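Local coordinates for protein Cfl (Pectobacterium brasiliense, PDB 7A9J) that probably activates carboxylic acids such as coronafacic acid with ATP for ligation, including amide formation, at residues S26-H31 against I48-L53; N211-T216 against T246-Q251; I445-I450 against A481-S486. The protein carries 1 engineered substitution. All blocks are in the same frame, centred on the assembly; numbering follows the deposited sequence. Where two conformers were deposited one is given.

Contact 1: residues S26-H31 against I48-L53; sequences SSFRKH and ISFYNL
F28, F50 and H31 bury most of the surface in this contact, three rings grouped where helix 24-34 meets the first turn of helix 50-66. The rings of H31 and F50 form a T-shaped (edge-to-face) pair, with centroids 4.9 Å apart and planes at 59°. H31 supplies the edge: its CD2 comes to 3.7 Å from F50 CE1, above one face of the phenyl ring and displaced toward the rim. F28 approaches the same phenyl group differently, meeting it at its edge, with F28 CE1 3.8 Å from F50 CD1. Both F28 and H31 hold their rings anti to the backbone N (chi1 171° and -171°), and this carries two rings one helical turn apart across to the same partner. Beyond F50, L53 extends the apolar surface, its CD2 lying 3.7 Å from F28 CZ. The start of helix 50-66 is capped: S49 is its N-cap, and S49 OG accepts a nearly straight bond from N52 N. The contact thus ties the N-terminal helix to the strand-helix junction at residues 49-50. Strand 39-42 supplies A40 against F50 and L53, H35 stacks on H31, and Y90 of helix 83-95 meets the ring of F28.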
loop_
_atom_site.group_PDB
_atom_site.type_symbol
_atom_site.label_atom_id
_atom_site.label_comp_id
_atom_site.label_asym_id
_atom_site.label_seq_id
_atom_site.Cartn_x
_atom_site.Cartn_y
_atom_site.Cartn_z
ATOM N N SER A 26 -7.336 -11.650 20.154
ATOM C CA SER A 26 -6.945 -11.855 21.543
ATOM C C SER A 26 -5.672 -11.078 21.861
ATOM O O SER A 26 -5.468 -10.661 23.002
ATOM C CB SER A 26 -6.809 -13.346 21.840
ATOM O OG SER A 26 -5.666 -13.849 21.180
ATOM N N SER A 27 -4.817 -10.829 20.857
ATOM C CA SER A 27 -3.662 -9.965 21.080
ATOM C C SER A 27 -4.087 -8.537 21.350
ATOM O O SER A 27 -3.486 -7.852 22.186
ATOM C CB SER A 27 -2.722 -10.004 19.855
ATOM O OG SER A 27 -2.079 -11.249 19.804
ATOM N N PHE A 28 -5.074 -8.041 20.601
ATOM C CA PHE A 28 -5.588 -6.721 20.873
ATOM C C PHE A 28 -6.164 -6.657 22.297
ATOM O O PHE A 28 -5.918 -5.705 23.050
ATOM C CB PHE A 28 -6.696 -6.348 19.858
ATOM C CG PHE A 28 -7.382 -5.105 20.254
ATOM C CD1 PHE A 28 -6.764 -3.917 20.020
ATOM C CD2 PHE A 28 -8.602 -5.136 21.010
ATOM C CE1 PHE A 28 -7.332 -2.717 20.417
ATOM C CE2 PHE A 28 -9.167 -3.965 21.446
ATOM C CZ PHE A 28 -8.548 -2.734 21.160
ATOM N N ARG A 29 -6.999 -7.644 22.638
ATOM C CA ARG A 29 -7.712 -7.657 23.924
ATOM C C ARG A 29 -6.727 -7.603 25.071
ATOM O O ARG A 29 -6.889 -6.812 26.026
ATOM C CB ARG A 29 -8.534 -8.937 24.026
ATOM C CG ARG A 29 -9.348 -8.973 25.423
ATOM C CD ARG A 29 -10.150 -10.289 25.478
ATOM N NE ARG A 29 -10.599 -10.467 26.882
ATOM C CZ ARG A 29 -9.795 -10.856 27.867
ATOM N NH1 ARG A 29 -8.513 -11.128 27.625
ATOM N NH2 ARG A 29 -10.280 -11.003 29.099
ATOM N N LYS A 30 -5.727 -8.474 25.007
ATOM C CA LYS A 30 -4.727 -8.555 26.057
ATOM C C LYS A 30 -4.096 -7.189 26.259
ATOM O O LYS A 30 -4.076 -6.660 27.376
ATOM C CB LYS A 30 -3.683 -9.606 25.714
ATOM C CG LYS A 30 -2.646 -9.823 26.815
ATOM C CD LYS A 30 -1.472 -10.636 26.292
ATOM C CE LYS A 30 -0.379 -10.739 27.359
ATOM N NZ LYS A 30 0.612 -11.772 26.975
ATOM N N HIS A 31 -3.691 -6.546 25.160
ATOM C CA HIS A 31 -3.118 -5.219 25.306
ATOM C C HIS A 31 -4.123 -4.192 25.819
ATOM O O HIS A 31 -3.796 -3.369 26.689
ATOM C CB HIS A 31 -2.522 -4.746 24.002
ATOM C CG HIS A 31 -1.748 -3.486 24.182
ATOM N ND1 HIS A 31 -0.411 -3.488 24.511
ATOM C CD2 HIS A 31 -2.142 -2.190 24.215
ATOM C CE1 HIS A 31 -0.004 -2.244 24.702
ATOM N NE2 HIS A 31 -1.034 -1.437 24.540
ATOM N N ILE A 48 -10.626 7.525 21.166
ATOM C CA ILE A 48 -11.171 6.405 21.916
ATOM C C ILE A 48 -10.012 5.679 22.580
ATOM O O ILE A 48 -8.973 5.441 21.951
ATOM C CB ILE A 48 -12.022 5.491 21.005
ATOM C CG1 ILE A 48 -12.780 4.423 21.834
ATOM C CG2 ILE A 48 -11.170 4.831 19.850
ATOM C CD1 ILE A 48 -13.812 3.704 21.046
ATOM N N SER A 49 -10.174 5.352 23.868
ATOM C CA SER A 49 -9.140 4.598 24.557
ATOM C C SER A 49 -9.136 3.139 24.128
ATOM O O SER A 49 -10.124 2.611 23.610
ATOM C CB SER A 49 -9.356 4.673 26.095
ATOM O OG SER A 49 -10.589 4.020 26.433
ATOM N N PHE A 50 -8.048 2.450 24.472
ATOM C CA PHE A 50 -8.026 0.993 24.255
ATOM C C PHE A 50 -9.210 0.292 24.945
ATOM O O PHE A 50 -9.891 -0.562 24.339
ATOM C CB PHE A 50 -6.714 0.408 24.773
ATOM C CG PHE A 50 -5.582 0.492 23.782
ATOM C CD1 PHE A 50 -5.467 -0.498 22.812
ATOM C CD2 PHE A 50 -4.646 1.543 23.806
ATOM C CE1 PHE A 50 -4.420 -0.486 21.828
ATOM C CE2 PHE A 50 -3.589 1.559 22.807
ATOM C CZ PHE A 50 -3.497 0.546 21.870
ATOM N N TYR A 51 -9.475 0.663 26.194
ATOM C CA TYR A 51 -10.536 -0.015 26.936
ATOM C C TYR A 51 -11.866 0.236 26.266
ATOM O O TYR A 51 -12.639 -0.704 26.038
ATOM C CB TYR A 51 -10.567 0.435 28.387
ATOM C CG TYR A 51 -11.584 -0.337 29.218
ATOM C CD1 TYR A 51 -11.266 -1.593 29.732
ATOM C CD2 TYR A 51 -12.843 0.128 29.393
ATOM C CE1 TYR A 51 -12.160 -2.301 30.493
ATOM C CE2 TYR A 51 -13.757 -0.574 30.216
ATOM C CZ TYR A 51 -13.413 -1.799 30.692
ATOM O OH TYR A 51 -14.334 -2.530 31.443
ATOM N N ASN A 52 -12.146 1.496 25.926
ATOM C CA ASN A 52 -13.452 1.781 25.294
ATOM C C ASN A 52 -13.585 1.189 23.894
ATOM O O ASN A 52 -14.711 0.871 23.460
ATOM C CB ASN A 52 -13.710 3.281 25.330
ATOM C CG ASN A 52 -14.138 3.754 26.799
ATOM O OD1 ASN A 52 -14.875 3.014 27.513
ATOM N ND2 ASN A 52 -13.650 4.912 27.274
ATOM N N LEU A 53 -12.476 1.084 23.139
ATOM C CA LEU A 53 -12.537 0.385 21.873
ATOM C C LEU A 53 -12.851 -1.091 22.082
ATOM O O LEU A 53 -13.684 -1.642 21.361
ATOM C CB LEU A 53 -11.222 0.590 21.094
ATOM C CG LEU A 53 -11.050 -0.181 19.809
ATOM C CD1 LEU A 53 -12.194 0.175 18.887
ATOM C CD2 LEU A 53 -9.660 0.218 19.168
#

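Contact 2: residues N211-T216 against T246-Q251; sequences NLTKVT and TFAALQ
K214 and A248 bring their backbones together, CA to CA 5.1 Å, with an alanine side chain at the point of approach, where helix 203-214 passes helix 240-251. This is a helix-helix contact within the large N-terminal region of the AMP-binding enzyme fold, and A248 is the residue of helix 240-251 that both T213 and K214 touch. Its methyl group points at the other helix and is met by K214 CG at 3.6 Å, while T213 rests on the same methyl, T213 CG2 lying 4.0 Å from A248 CB. T213 turns CG2 anti to its main-chain N, leaving OG1 beside that N, where it bonds to the carbonyl of A209 one turn back. The lysine chain is extended through chi2 but bends at chi3 (57°), and it crosses the Q251 side chain at about a right angle. No direct hydrogen bond joins the two segments; water does the work instead. One water accepts from K214 NZ and donates to Q251 OE1, and a second likewise accepts from NZ and donates to the backbone oxygen of Q251, so the ammonium group is tied to two points on the end of the second helix. Around this, V210 also packs on A248 and Q251. T213 O receives two donors, T216 N at 2.9 Å and T216 OG1 at 2.8 Å, the hydroxyl lying in the carbonyl plane on a lone pair.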
loop_
_atom_site.group_PDB
_atom_site.type_symbol
_atom_site.label_atom_id
_atom_site.label_comp_id
_atom_site.label_asym_id
_atom_site.label_seq_id
_atom_site.Cartn_x
_atom_site.Cartn_y
_atom_site.Cartn_z
ATOM N N ASN A 211 2.582 -9.796 12.033
ATOM C CA ASN A 211 3.954 -9.939 12.536
ATOM C C ASN A 211 4.985 -9.401 11.521
ATOM O O ASN A 211 5.954 -8.732 11.934
ATOM C CB ASN A 211 4.275 -11.398 12.854
ATOM C CG ASN A 211 3.621 -11.878 14.158
ATOM O OD1 ASN A 211 3.141 -11.083 14.953
ATOM N ND2 ASN A 211 3.605 -13.190 14.361
ATOM N N LEU A 212 4.755 -9.615 10.225
ATOM C CA LEU A 212 5.604 -8.970 9.211
ATOM C C LEU A 212 5.459 -7.456 9.313
ATOM O O LEU A 212 6.452 -6.714 9.298
ATOM C CB LEU A 212 5.222 -9.400 7.794
ATOM C CG LEU A 212 5.603 -10.854 7.478
ATOM C CD1 LEU A 212 4.823 -11.339 6.264
ATOM C CD2 LEU A 212 7.164 -10.934 7.205
ATOM N N THR A 213 4.219 -6.979 9.412
ATOM C CA THR A 213 4.001 -5.538 9.384
ATOM C C THR A 213 4.603 -4.855 10.614
ATOM O O THR A 213 5.100 -3.730 10.512
ATOM C CB THR A 213 2.474 -5.262 9.302
ATOM O OG1 THR A 213 1.982 -6.010 8.152
ATOM C CG2 THR A 213 2.240 -3.773 9.087
ATOM N N LYS A 214 4.497 -5.495 11.782
ATOM C CA LYS A 214 5.057 -4.919 13.013
ATOM C C LYS A 214 6.510 -4.511 12.846
ATOM O O LYS A 214 6.891 -3.438 13.330
ATOM C CB LYS A 214 4.979 -5.907 14.186
ATOM C CG LYS A 214 3.579 -5.930 14.791
ATOM C CD LYS A 214 3.463 -7.123 15.810
ATOM C CE LYS A 214 4.455 -7.136 16.922
ATOM N NZ LYS A 214 4.015 -8.218 17.920
ATOM N N VAL A 215 7.313 -5.329 12.121
ATOM C CA VAL A 215 8.756 -5.056 11.885
ATOM C C VAL A 215 8.964 -3.775 11.079
ATOM O O VAL A 215 10.055 -3.202 11.103
ATOM C CB VAL A 215 9.438 -6.293 11.146
ATOM C CG1 VAL A 215 10.957 -6.062 10.897
ATOM C CG2 VAL A 215 9.232 -7.515 12.004
ATOM N N THR A 216 7.955 -3.335 10.327
ATOM C CA THR A 216 8.070 -2.153 9.490
ATOM C C THR A 216 7.550 -0.886 10.148
ATOM O O THR A 216 7.684 0.198 9.545
ATOM C CB THR A 216 7.330 -2.322 8.145
ATOM O OG1 THR A 216 5.931 -2.157 8.324
ATOM C CG2 THR A 216 7.638 -3.714 7.493
ATOM N N THR A 246 -2.832 -1.091 10.934
ATOM C CA THR A 246 -3.653 -0.730 12.098
ATOM C C THR A 246 -3.580 -1.818 13.185
ATOM O O THR A 246 -3.388 -1.519 14.370
ATOM C CB THR A 246 -5.082 -0.472 11.609
ATOM O OG1 THR A 246 -5.068 0.596 10.664
ATOM C CG2 THR A 246 -6.047 -0.095 12.861
ATOM N N PHE A 247 -3.746 -3.094 12.819
ATOM C CA PHE A 247 -3.616 -4.157 13.788
ATOM C C PHE A 247 -2.225 -4.141 14.415
ATOM O O PHE A 247 -2.075 -4.302 15.632
ATOM C CB PHE A 247 -3.827 -5.556 13.181
ATOM C CG PHE A 247 -5.219 -5.815 12.666
ATOM C CD1 PHE A 247 -6.373 -5.298 13.324
ATOM C CD2 PHE A 247 -5.400 -6.696 11.635
ATOM C CE1 PHE A 247 -7.634 -5.605 12.820
ATOM C CE2 PHE A 247 -6.664 -6.985 11.133
ATOM C CZ PHE A 247 -7.792 -6.489 11.751
ATOM N N ALA A 248 -1.197 -3.960 13.581
ATOM C CA ALA A 248 0.163 -4.044 14.099
ATOM C C ALA A 248 0.464 -2.891 15.035
ATOM O O ALA A 248 1.088 -3.112 16.078
ATOM C CB ALA A 248 1.183 -4.041 12.914
ATOM N N ALA A 249 0.015 -1.672 14.691
ATOM C CA ALA A 249 0.263 -0.521 15.549
ATOM C C ALA A 249 -0.420 -0.697 16.908
ATOM O O ALA A 249 0.186 -0.488 17.945
ATOM C CB ALA A 249 -0.283 0.781 14.939
ATOM N N LEU A 250 -1.693 -1.089 16.892
ATOM C CA LEU A 250 -2.425 -1.294 18.145
ATOM C C LEU A 250 -1.782 -2.385 18.979
ATOM O O LEU A 250 -1.616 -2.207 20.184
ATOM C CB LEU A 250 -3.896 -1.608 17.851
ATOM C CG LEU A 250 -4.648 -0.454 17.179
ATOM C CD1 LEU A 250 -6.068 -0.929 16.734
ATOM C CD2 LEU A 250 -4.785 0.717 18.162
ATOM N N GLN A 251 -1.342 -3.479 18.353
ATOM C CA GLN A 251 -0.641 -4.538 19.087
ATOM C C GLN A 251 0.701 -4.098 19.656
ATOM O O GLN A 251 1.101 -4.576 20.718
ATOM C CB GLN A 251 -0.397 -5.748 18.212
ATOM C CG GLN A 251 -1.637 -6.492 18.010
ATOM C CD GLN A 251 -1.358 -7.739 17.109
ATOM O OE1 GLN A 251 -0.281 -8.388 17.183
ATOM N NE2 GLN A 251 -2.292 -8.025 16.278
HETATM O O HOH W 1 0.391 -10.868 15.594
HETATM O O HOH W 2 1.803 -8.538 19.280
HETATM O O HOH W 3 3.660 -6.340 20.160
#

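Contact 3: residues I445-I450 against A481-S486; sequences IQHADI and AETIAS
H447 and T483 meet where a type I beta turn, H447 to I450, faces helix 481-491 in the C-terminal domain of the AMP-binding enzyme fold. The turn links helix 437-445 to strand 450-460, and its two ends supply the side chains that reach the helix. In H447 the imidazole swings away from the main-chain N (chi1 -156°), which sends the ring out toward T483. There the methyl does the touching: T483 CG2 lies 3.4 Å from H447 NE2 and 3.7 Å from H447 CE1, the two side chains crossing at about a right angle. T483 itself is rotated with OG1 beside its own N, so that CG2, rather than the hydroxyl, faces the ring. At the other end of the turn I450 and I484 share one rotamer, with CG1 beside the backbone N and chi2 fully extended in each. These outstretched chains approach obliquely and touch through their terminal methyls, I450 CD1 to I484 CD1 at 4.1 Å. L444 and L479 pack against both isoleucines, while Y487 sets its ring edge-to-face with that of H447. The imidazole is also tied back to its own turn. H447 ND1 accepts from D449 N at 3.2 Å, with an N-H...N angle of 157° and the donor tilted 25° out of the ring plane.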
loop_
_atom_site.group_PDB
_atom_site.type_symbol
_atom_site.label_atom_id
_atom_site.label_comp_id
_atom_site.label_asym_id
_atom_site.label_seq_id
_atom_site.Cartn_x
_atom_site.Cartn_y
_atom_site.Cartn_z
ATOM N N ILE A 445 19.527 11.621 -13.287
ATOM C CA ILE A 445 18.943 12.627 -12.412
ATOM C C ILE A 445 19.936 13.173 -11.360
ATOM O O ILE A 445 19.708 14.256 -10.803
ATOM C CB ILE A 445 17.665 12.039 -11.774
ATOM C CG1 ILE A 445 16.775 13.156 -11.222
ATOM C CG2 ILE A 445 18.028 11.089 -10.644
ATOM C CD1 ILE A 445 15.562 12.648 -10.475
ATOM N N GLN A 446 21.052 12.482 -11.088
ATOM C CA GLN A 446 22.041 13.037 -10.169
ATOM C C GLN A 446 22.669 14.310 -10.713
ATOM O O GLN A 446 23.165 15.136 -9.928
ATOM C CB GLN A 446 23.149 12.018 -9.867
ATOM C CG GLN A 446 22.658 10.708 -9.298
ATOM C CD GLN A 446 21.606 10.921 -8.233
ATOM O OE1 GLN A 446 21.787 11.736 -7.320
ATOM N NE2 GLN A 446 20.471 10.239 -8.379
ATOM N N HIS A 447 22.670 14.485 -12.035
ATOM C CA HIS A 447 23.219 15.703 -12.603
ATOM C C HIS A 447 22.415 16.906 -12.125
ATOM O O HIS A 447 21.185 16.850 -12.015
ATOM C CB HIS A 447 23.224 15.623 -14.127
ATOM C CG HIS A 447 24.247 16.511 -14.746
ATOM N ND1 HIS A 447 23.987 17.824 -15.077
ATOM C CD2 HIS A 447 25.551 16.296 -15.038
ATOM C CE1 HIS A 447 25.079 18.369 -15.583
ATOM N NE2 HIS A 447 26.043 17.466 -15.571
ATOM N N ALA A 448 23.129 17.987 -11.794
ATOM C CA ALA A 448 22.475 19.186 -11.279
ATOM C C ALA A 448 21.541 19.818 -12.309
ATOM O O ALA A 448 20.511 20.399 -11.941
ATOM C CB ALA A 448 23.526 20.196 -10.829
ATOM N N ASP A 449 21.872 19.711 -13.593
ATOM C CA ASP A 449 21.065 20.316 -14.642
ATOM C C ASP A 449 19.895 19.445 -15.097
ATOM O O ASP A 449 19.101 19.900 -15.928
ATOM C CB ASP A 449 21.953 20.661 -15.841
ATOM C CG ASP A 449 23.075 21.623 -15.478
ATOM O OD1 ASP A 449 22.821 22.558 -14.688
ATOM O OD2 ASP A 449 24.210 21.436 -15.973
ATOM N N ILE A 450 19.747 18.226 -14.577
ATOM C CA ILE A 450 18.696 17.309 -15.023
ATOM C C ILE A 450 17.645 17.209 -13.931
ATOM O O ILE A 450 17.913 16.681 -12.847
ATOM C CB ILE A 450 19.245 15.923 -15.373
ATOM C CG1 ILE A 450 20.181 16.024 -16.580
ATOM C CG2 ILE A 450 18.103 14.974 -15.669
ATOM C CD1 ILE A 450 20.777 14.718 -16.997
ATOM N N ALA A 481 23.631 18.341 -24.600
ATOM C CA ALA A 481 23.753 16.885 -24.580
ATOM C C ALA A 481 25.185 16.432 -24.345
ATOM O O ALA A 481 25.416 15.399 -23.701
ATOM C CB ALA A 481 23.238 16.314 -25.898
ATOM N N GLU A 482 26.156 17.181 -24.865
ATOM C CA GLU A 482 27.550 16.790 -24.725
ATOM C C GLU A 482 27.942 16.692 -23.260
ATOM O O GLU A 482 28.752 15.834 -22.884
ATOM C CB GLU A 482 28.430 17.791 -25.480
ATOM C CG GLU A 482 28.123 17.911 -27.001
ATOM C CD GLU A 482 26.882 18.757 -27.363
ATOM O OE1 GLU A 482 26.924 19.462 -28.396
ATOM O OE2 GLU A 482 25.862 18.713 -26.643
ATOM N N THR A 483 27.362 17.554 -22.418
ATOM C CA THR A 483 27.569 17.447 -20.977
ATOM C C THR A 483 27.151 16.076 -20.475
ATOM O O THR A 483 27.848 15.454 -19.659
ATOM C CB THR A 483 26.772 18.532 -20.246
ATOM O OG1 THR A 483 27.164 19.826 -20.724
ATOM C CG2 THR A 483 26.993 18.450 -18.726
ATOM N N ILE A 484 26.012 15.589 -20.971
ATOM C CA ILE A 484 25.439 14.344 -20.476
ATOM C C ILE A 484 26.274 13.159 -20.933
ATOM O O ILE A 484 26.633 12.286 -20.133
ATOM C CB ILE A 484 23.978 14.227 -20.935
ATOM C CG1 ILE A 484 23.214 15.485 -20.526
ATOM C CG2 ILE A 484 23.298 12.985 -20.340
ATOM C CD1 ILE A 484 21.750 15.439 -20.900
ATOM N N ALA A 485 26.615 13.117 -22.226
ATOM C CA ALA A 485 27.402 11.994 -22.712
ATOM C C ALA A 485 28.726 11.891 -21.951
ATOM O O ALA A 485 29.112 10.802 -21.508
ATOM C CB ALA A 485 27.620 12.119 -24.226
ATOM N N SER A 486 29.412 13.016 -21.739
ATOM C CA SER A 486 30.659 12.942 -20.986
ATOM C C SER A 486 30.404 12.512 -19.544
ATOM O O SER A 486 31.141 11.681 -19.001
ATOM C CB SER A 486 31.401 14.283 -21.043
ATOM O OG SER A 486 30.691 15.294 -20.356
#

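In the fold
Contacts 1 and 2 are neighbours and contact 3 stands apart, an example of contacts in one chain falling in separate parts of its fold. The centres of contacts 1 and 2 lie 15 Å apart, and they touch directly: F50 CE1 packs on L250 O at 3.7 Å, and S27 CB on Q251 CD at 3.8 Å. Helix 240-251, one side of contact 2, thus also borders contact 1. It also borders the ligand pocket, to which P240, W241 and L244 belong, while the T213 side chain in contact 2 is about 7 Å from the bound indene carboxylic acid. Contact 3, in the C-terminal domain, has its centre 43 Å from that of contact 2 and 55 Å from that of contact 1.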